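Local atomic coordinates of diacylglycerol lipase (Aspergillus oryzae, PDB entry 5XK2), a protein that probably hydrolyses mono- and diacylglycerols, through a serine nucleophile held in an alpha/beta-hydrolase fold, and is seen here in its closed conformation. Residues Ala164-Thr168 with Lys169-Ala173; Glu190-Thr193 with Asn194-Asn197; Thr241-Gly245 with Tyr246-Lys250. All coordinates share one frame; numbering follows the deposited sequence.

Followed from the N terminus, the three contacts come in series, each closing a short local turn, and none nests in or crosses another. Contact 1 ends helix 154-168 and leads the chain into strand 173-178. Contact 2 ends helix 186-195 just before strand 198-203. The two lie together, their centres about 11 Å apart: R167 NH1 reaches Q195 OE1 at 3.0 Å, a probable hydrogen bond, so the ends of two neighbouring helices are tied. Contact 3 turns the chain as it leaves edge strand 240-243; Y246 packs on E190, T193 and N194 of contact 2, while contact 1 stays about 11 Å away at the nearest atoms.

Contact 1. Residues Ala164-Thr168 with Lys169-Ala173; sequences ADLRT and KNYDA
L166 O takes both K169 N, at 2.9 Å, and Y171 N, at 3.1 Å, from opposite faces of its carbonyl plane, while N170 N bonds to R167 O. This is a Schellman motif ending helix 154-168. N170 is its C-prime residue, with phi at 83°, a left-handed conformation that asparagine adopts more readily than most residues. Beyond the turn the chain doubles back, and R167 grips A173 O side-on with NE at 2.9 Å and NH2 at 3.1 Å. The oxygen lies almost in the guanidinium plane, and the extended chain from CG to NE carries the group there. T168 OG1 donates to D165 O at 2.7 Å, on a lone pair, returning a helical hydroxyl to its own backbone. D165 OD1 and K169 NZ form a salt bridge, long at 3.5 Å; the stronger hold on this carboxylate is at OD2, which W124 NE1 and R128 share. L166 CD2 and Y171 CD2 meet at 3.8 Å, the two side chains crossing at an angle, with L166 O at the edge of the ring. The phenol reaches onward to D136. L166, K169 and Y171 thus lean on helix 118-138, R167 and T168 on helix 186-195, and A173 with L166 on V149 of strand 146-152, beside which strand 173-178 begins.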
loop_
_atom_site.group_PDB
_atom_site.type_symbol
_atom_site.label_atom_id
_atom_site.label_comp_id
_atom_site.label_asym_id
_atom_site.label_seq_id
_atom_site.Cartn_x
_atom_site.Cartn_y
_atom_site.Cartn_z
ATOM N N ALA A 164 -11.877 -1.590 -24.257
ATOM C CA ALA A 164 -12.803 -2.650 -24.668
ATOM C C ALA A 164 -14.155 -2.047 -25.050
ATOM O O ALA A 164 -14.718 -2.332 -26.111
ATOM C CB ALA A 164 -12.978 -3.658 -23.560
ATOM N N ASP A 165 -14.655 -1.192 -24.170
ATOM C CA ASP A 165 -15.973 -0.567 -24.359
ATOM C C ASP A 165 -15.955 0.380 -25.560
ATOM O O ASP A 165 -16.832 0.310 -26.441
ATOM C CB ASP A 165 -16.365 0.158 -23.063
ATOM C CG ASP A 165 -17.816 0.612 -23.034
ATOM O OD1 ASP A 165 -18.655 0.070 -23.783
ATOM O OD2 ASP A 165 -18.118 1.510 -22.220
ATOM N N LEU A 166 -14.961 1.270 -25.609
ATOM C CA LEU A 166 -14.852 2.198 -26.717
ATOM C C LEU A 166 -14.834 1.493 -28.068
ATOM O O LEU A 166 -15.463 1.951 -29.018
ATOM C CB LEU A 166 -13.605 3.083 -26.551
ATOM C CG LEU A 166 -13.752 4.111 -25.431
ATOM C CD1 LEU A 166 -12.405 4.818 -25.194
ATOM C CD2 LEU A 166 -14.826 5.171 -25.761
ATOM N N ARG A 167 -14.132 0.363 -28.165
ATOM C CA ARG A 167 -14.085 -0.359 -29.421
ATOM C C ARG A 167 -15.454 -0.873 -29.841
ATOM O O ARG A 167 -15.751 -0.880 -31.029
ATOM C CB ARG A 167 -13.111 -1.542 -29.330
ATOM C CG ARG A 167 -11.652 -1.105 -29.265
ATOM C CD ARG A 167 -10.860 -2.265 -28.652
ATOM N NE ARG A 167 -9.459 -1.902 -28.476
ATOM C CZ ARG A 167 -8.599 -2.645 -27.791
ATOM N NH1 ARG A 167 -9.022 -3.740 -27.168
ATOM N NH2 ARG A 167 -7.332 -2.266 -27.699
ATOM N N THR A 168 -16.279 -1.278 -28.881
ATOM C CA THR A 168 -17.627 -1.753 -29.235
ATOM C C THR A 168 -18.485 -0.592 -29.739
ATOM O O THR A 168 -19.544 -0.796 -30.324
ATOM C CB THR A 168 -18.352 -2.450 -28.061
ATOM O OG1 THR A 168 -18.704 -1.516 -27.021
ATOM C CG2 THR A 168 -17.499 -3.577 -27.478
ATOM N N LYS A 169 -18.039 0.627 -29.450
ATOM C CA LYS A 169 -18.699 1.854 -29.893
ATOM C C LYS A 169 -18.069 2.460 -31.153
ATOM O O LYS A 169 -18.315 3.623 -31.474
ATOM C CB LYS A 169 -18.730 2.855 -28.741
ATOM C CG LYS A 169 -19.552 2.387 -27.544
ATOM C CD LYS A 169 -19.419 3.385 -26.389
ATOM C CE LYS A 169 -20.058 2.901 -25.100
ATOM N NZ LYS A 169 -21.183 1.958 -25.296
ATOM N N ASN A 170 -17.194 1.694 -31.797
ATOM C CA ASN A 170 -16.513 2.018 -33.065
ATOM C C ASN A 170 -15.270 2.890 -32.937
ATOM O O ASN A 170 -14.690 3.263 -33.961
ATOM C CB ASN A 170 -17.439 2.699 -34.102
ATOM C CG ASN A 170 -18.740 1.959 -34.315
ATOM O OD1 ASN A 170 -19.801 2.572 -34.332
ATOM N ND2 ASN A 170 -18.671 0.643 -34.487
ATOM N N TYR A 171 -14.870 3.257 -31.718
ATOM C CA TYR A 171 -13.626 4.011 -31.564
ATOM C C TYR A 171 -12.471 3.022 -31.658
ATOM O O TYR A 171 -12.467 2.029 -30.937
ATOM C CB TYR A 171 -13.586 4.762 -30.215
ATOM C CG TYR A 171 -14.728 5.727 -30.017
ATOM C CD1 TYR A 171 -14.647 7.053 -30.471
ATOM C CD2 TYR A 171 -15.903 5.319 -29.386
ATOM C CE1 TYR A 171 -15.718 7.935 -30.298
ATOM C CE2 TYR A 171 -16.967 6.186 -29.219
ATOM C CZ TYR A 171 -16.872 7.493 -29.675
ATOM O OH TYR A 171 -17.951 8.328 -29.500
ATOM N N ASP A 172 -11.470 3.282 -32.484
ATOM C CA ASP A 172 -10.539 2.204 -32.719
ATOM C C ASP A 172 -9.413 2.388 -31.713
ATOM O O ASP A 172 -8.266 2.659 -32.066
ATOM C CB ASP A 172 -10.055 2.315 -34.177
ATOM C CG ASP A 172 -9.113 1.207 -34.601
ATOM O OD1 ASP A 172 -9.235 0.076 -34.090
ATOM O OD2 ASP A 172 -8.254 1.479 -35.474
ATOM N N ALA A 173 -9.692 1.962 -30.487
ATOM C CA ALA A 173 -8.787 2.298 -29.379
ATOM C C ALA A 173 -7.571 1.382 -29.374
ATOM O O ALA A 173 -7.705 0.172 -29.562
ATOM C CB ALA A 173 -9.513 2.205 -28.062
#

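Contact 2. Residues Glu190-Thr193 with Asn194-Asn197; sequences EFIT and NQGN
E190 O receives N194 N at 3.0 Å, a fairly straight bond with 156° at the hydrogen, and the amide ND2 of N194 curls back to the same oxygen in a weak second bond. With CG beside the backbone N, the short asparagine side chain can lean back over its own helix, though the bond it makes there adds little. One residue on, Q195 N bonds to I192 O at 3.0 Å and only weakly to F191 O, and G196 N follows with T193 O at 3.1 Å. The bonding therefore tightens from the four-residue spacing of an alpha helix to a three-residue spacing as helix 186-195 ends. G196 then leaves helical geometry with a phi of 75°, a value glycine reaches with little strain. This helix is the crossover of a beta-alpha-beta unit, between strands 173-178 and 198-203, and the turn at G196 releases the chain into the second of them.

Q195 carries the side-chain contact. Its chain is extended beyond CG, and NE2 lies 3.4 Å from F191 CE2, the amide and ring planes 45° apart, while OE1 lies 3.6 Å from I192 CA, beside CG2. Glutamine is long enough to span to helix 154-168, where NE2 gives to A164 O; with the R167 bond at the other end of the amide, this fixes the rotation of the group. F191 and I192 press on the same helix, F191 against T168 and I192 against A164 and R167. On another flank T193 OG1 bonds to A189 O and to S222 N, a threonine hydroxyl joining its helix to a loop, and I192 O accepts from N198 ND2.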
loop_
_atom_site.group_PDB
_atom_site.type_symbol
_atom_site.label_atom_id
_atom_site.label_comp_id
_atom_site.label_asym_id
_atom_site.label_seq_id
_atom_site.Cartn_x
_atom_site.Cartn_y
_atom_site.Cartn_z
ATOM N N GLU A 190 -11.085 -13.094 -23.651
ATOM C CA GLU A 190 -10.978 -13.547 -25.045
ATOM C C GLU A 190 -11.536 -12.504 -26.007
ATOM O O GLU A 190 -10.965 -12.243 -27.065
ATOM C CB GLU A 190 -11.706 -14.894 -25.250
ATOM C CG GLU A 190 -11.116 -16.003 -24.361
ATOM C CD GLU A 190 -11.804 -17.353 -24.534
ATOM O OE1 GLU A 190 -12.555 -17.524 -25.519
ATOM O OE2 GLU A 190 -11.576 -18.228 -23.671
ATOM N N PHE A 191 -12.658 -11.899 -25.637
ATOM C CA PHE A 191 -13.239 -10.840 -26.457
ATOM C C PHE A 191 -12.272 -9.667 -26.651
ATOM O O PHE A 191 -12.043 -9.226 -27.785
ATOM C CB PHE A 191 -14.546 -10.359 -25.815
ATOM C CG PHE A 191 -15.248 -9.275 -26.586
ATOM C CD1 PHE A 191 -15.845 -9.542 -27.807
ATOM C CD2 PHE A 191 -15.329 -7.994 -26.073
ATOM C CE1 PHE A 191 -16.511 -8.536 -28.509
ATOM C CE2 PHE A 191 -15.984 -6.980 -26.772
ATOM C CZ PHE A 191 -16.570 -7.248 -27.987
ATOM N N ILE A 192 -11.697 -9.174 -25.554
ATOM C CA ILE A 192 -10.801 -8.017 -25.643
ATOM C C ILE A 192 -9.554 -8.372 -26.453
ATOM O O ILE A 192 -9.128 -7.629 -27.332
ATOM C CB ILE A 192 -10.416 -7.506 -24.245
ATOM C CG1 ILE A 192 -11.678 -7.049 -23.496
ATOM C CG2 ILE A 192 -9.366 -6.387 -24.367
ATOM C CD1 ILE A 192 -11.409 -6.592 -22.063
ATOM N N THR A 193 -8.983 -9.537 -26.158
ATOM C CA THR A 193 -7.804 -10.023 -26.867
ATOM C C THR A 193 -8.024 -10.029 -28.377
ATOM O O THR A 193 -7.182 -9.578 -29.153
ATOM C CB THR A 193 -7.455 -11.453 -26.366
ATOM O OG1 THR A 193 -7.061 -11.361 -24.994
ATOM C CG2 THR A 193 -6.331 -12.107 -27.198
ATOM N N ASN A 194 -9.174 -10.549 -28.806
ATOM C CA ASN A 194 -9.394 -10.662 -30.231
ATOM C C ASN A 194 -9.859 -9.363 -30.891
ATOM O O ASN A 194 -9.957 -9.293 -32.113
ATOM C CB ASN A 194 -10.367 -11.808 -30.495
ATOM C CG ASN A 194 -9.682 -13.152 -30.326
ATOM O OD1 ASN A 194 -8.712 -13.420 -31.007
ATOM N ND2 ASN A 194 -10.168 -13.973 -29.410
ATOM N N GLN A 195 -10.054 -8.310 -30.102
ATOM C CA GLN A 195 -10.192 -6.974 -30.688
ATOM C C GLN A 195 -8.864 -6.478 -31.257
ATOM O O GLN A 195 -8.830 -5.595 -32.127
ATOM C CB GLN A 195 -10.696 -5.970 -29.641
ATOM C CG GLN A 195 -12.127 -6.193 -29.187
ATOM C CD GLN A 195 -12.521 -5.241 -28.060
ATOM O OE1 GLN A 195 -11.720 -4.937 -27.170
ATOM N NE2 GLN A 195 -13.763 -4.769 -28.100
ATOM N N GLY A 196 -7.761 -7.022 -30.745
ATOM C CA GLY A 196 -6.443 -6.601 -31.172
ATOM C C GLY A 196 -6.024 -5.251 -30.617
ATOM O O GLY A 196 -6.775 -4.619 -29.863
ATOM N N ASN A 197 -4.834 -4.817 -31.020
ATOM C CA ASN A 197 -4.274 -3.518 -30.595
ATOM C C ASN A 197 -4.195 -3.410 -29.081
ATOM O O ASN A 197 -4.502 -2.357 -28.518
ATOM C CB ASN A 197 -5.106 -2.349 -31.145
ATOM C CG ASN A 197 -5.196 -2.336 -32.668
ATOM O OD1 ASN A 197 -6.296 -2.261 -33.233
ATOM N ND2 ASN A 197 -4.058 -2.412 -33.330
#

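Contact 3. Residues Thr241-Gly245 with Tyr246-Lys250; sequences TVLDG and YVNFK
An Asx turn built on N248 shapes the loop that follows strand 240-243, the edge strand of the central sheet within this chain, and the amide of that same residue ties the turn back to the strand's exit. N248 ND2 donates to D244 O at 2.8 Å, a strong and nearly straight bond (159° at the hydrogen) with the oxygen close to the amide plane. Its other end, OD1, accepts K250 N at 2.9 Å in the carbonyl plane. With CG opposite the backbone N (chi1 -167°), the amide projects across the mouth of the turn and lies between the two backbone groups it serves. Asparagine is well matched to this place, since a single short planar group offers a donor to the backbone before the bend and an acceptor to the backbone after it.

L243 lines the inner side of the bend. L243 CB lies 3.6 Å from N248 ND2, and the methyl L243 CD1 rests 3.8 Å from K250 C, so a branched apolar residue packs along the amide and the returning backbone. G245 makes the corner possible: its phi of 108° is open to a residue without a CB, which leaves room beside the preceding carbonyl oxygen. Next to it, Y246 turns its ring outward to lie against helix 186-195, while the backbone of Y246 pairs with H220. V247 packs on L214 and V219.

Because both ends of one amide are engaged, the flip state of N248 is settled by its partners, and its rotation is restrained: exchanging nitrogen and oxygen would set donor against donor at K250 and acceptor against acceptor at D244.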
loop_
_atom_site.group_PDB
_atom_site.type_symbol
_atom_site.label_atom_id
_atom_site.label_comp_id
_atom_site.label_asym_id
_atom_site.label_seq_id
_atom_site.Cartn_x
_atom_site.Cartn_y
_atom_site.Cartn_z
ATOM N N THR A 241 9.640 -9.936 -23.638
ATOM C CA THR A 241 9.228 -11.231 -24.180
ATOM C C THR A 241 7.721 -11.266 -24.352
ATOM O O THR A 241 7.002 -10.928 -23.418
ATOM C CB THR A 241 9.675 -12.360 -23.244
ATOM O OG1 THR A 241 11.109 -12.317 -23.115
ATOM C CG2 THR A 241 9.257 -13.690 -23.788
ATOM N N VAL A 242 7.252 -11.641 -25.544
ATOM C CA VAL A 242 5.809 -11.652 -25.826
ATOM C C VAL A 242 5.262 -13.046 -25.566
ATOM O O VAL A 242 5.725 -14.026 -26.165
ATOM C CB VAL A 242 5.511 -11.221 -27.282
ATOM C CG1 VAL A 242 4.029 -10.993 -27.469
ATOM C CG2 VAL A 242 6.259 -9.938 -27.612
ATOM N N LEU A 243 4.296 -13.145 -24.651
ATOM C CA LEU A 243 3.761 -14.440 -24.248
ATOM C C LEU A 243 2.262 -14.452 -24.435
ATOM O O LEU A 243 1.560 -13.674 -23.784
ATOM C CB LEU A 243 4.092 -14.731 -22.787
ATOM C CG LEU A 243 5.574 -14.732 -22.467
ATOM C CD1 LEU A 243 5.811 -14.693 -20.960
ATOM C CD2 LEU A 243 6.218 -15.988 -23.072
ATOM N N ASP A 244 1.740 -15.311 -25.307
ATOM C CA ASP A 244 0.282 -15.267 -25.457
ATOM C C ASP A 244 -0.392 -16.349 -24.614
ATOM O O ASP A 244 0.285 -17.141 -23.952
ATOM C CB ASP A 244 -0.147 -15.311 -26.935
ATOM C CG ASP A 244 0.260 -16.560 -27.661
ATOM O OD1 ASP A 244 0.951 -17.421 -27.086
ATOM O OD2 ASP A 244 -0.115 -16.658 -28.855
ATOM N N GLY A 245 -1.726 -16.360 -24.620
ATOM C CA GLY A 245 -2.518 -17.207 -23.721
ATOM C C GLY A 245 -3.201 -16.405 -22.626
ATOM O O GLY A 245 -2.728 -15.340 -22.252
ATOM N N TYR A 246 -4.324 -16.909 -22.100
ATOM C CA TYR A 246 -5.099 -16.153 -21.105
ATOM C C TYR A 246 -4.563 -16.340 -19.679
ATOM O O TYR A 246 -4.756 -15.501 -18.778
ATOM C CB TYR A 246 -6.566 -16.549 -21.233
ATOM C CG TYR A 246 -7.015 -16.222 -22.640
ATOM C CD1 TYR A 246 -7.170 -14.903 -23.015
ATOM C CD2 TYR A 246 -7.214 -17.216 -23.600
ATOM C CE1 TYR A 246 -7.534 -14.550 -24.286
ATOM C CE2 TYR A 246 -7.598 -16.872 -24.913
ATOM C CZ TYR A 246 -7.760 -15.516 -25.224
ATOM O OH TYR A 246 -8.132 -15.051 -26.462
ATOM N N VAL A 247 -3.854 -17.442 -19.516
ATOM C CA VAL A 247 -3.089 -17.744 -18.321
ATOM C C VAL A 247 -1.763 -18.251 -18.841
ATOM O O VAL A 247 -1.735 -19.183 -19.648
ATOM C CB VAL A 247 -3.764 -18.790 -17.437
ATOM C CG1 VAL A 247 -2.912 -19.045 -16.180
ATOM C CG2 VAL A 247 -5.168 -18.316 -17.062
ATOM N N ASN A 248 -0.668 -17.617 -18.447
ATOM C CA ASN A 248 0.644 -18.066 -18.923
ATOM C C ASN A 248 1.614 -18.077 -17.770
ATOM O O ASN A 248 1.846 -17.037 -17.155
ATOM C CB ASN A 248 1.157 -17.163 -20.057
ATOM C CG ASN A 248 2.358 -17.762 -20.796
ATOM O OD1 ASN A 248 3.329 -18.179 -20.179
ATOM N ND2 ASN A 248 2.290 -17.794 -22.122
ATOM N N PHE A 249 2.156 -19.244 -17.447
ATOM C CA PHE A 249 3.010 -19.345 -16.268
ATOM C C PHE A 249 4.477 -18.999 -16.527
ATOM O O PHE A 249 5.308 -19.079 -15.604
ATOM C CB PHE A 249 2.924 -20.769 -15.689
ATOM C CG PHE A 249 1.542 -21.166 -15.261
ATOM C CD1 PHE A 249 0.777 -20.320 -14.474
ATOM C CD2 PHE A 249 1.004 -22.372 -15.663
ATOM C CE1 PHE A 249 -0.513 -20.684 -14.075
ATOM C CE2 PHE A 249 -0.292 -22.740 -15.264
ATOM C CZ PHE A 249 -1.042 -21.887 -14.475
ATOM N N LYS A 250 4.834 -18.628 -17.757
ATOM C CA LYS A 250 6.256 -18.393 -18.057
ATOM C C LYS A 250 6.666 -16.927 -17.970
ATOM O O LYS A 250 7.827 -16.595 -18.158
ATOM C CB LYS A 250 6.600 -18.944 -19.451
ATOM C CG LYS A 250 6.404 -20.450 -19.563
ATOM C CD LYS A 250 7.308 -21.199 -18.604
ATOM C CE LYS A 250 7.008 -22.712 -18.679
ATOM N NZ LYS A 250 8.118 -23.535 -18.141
#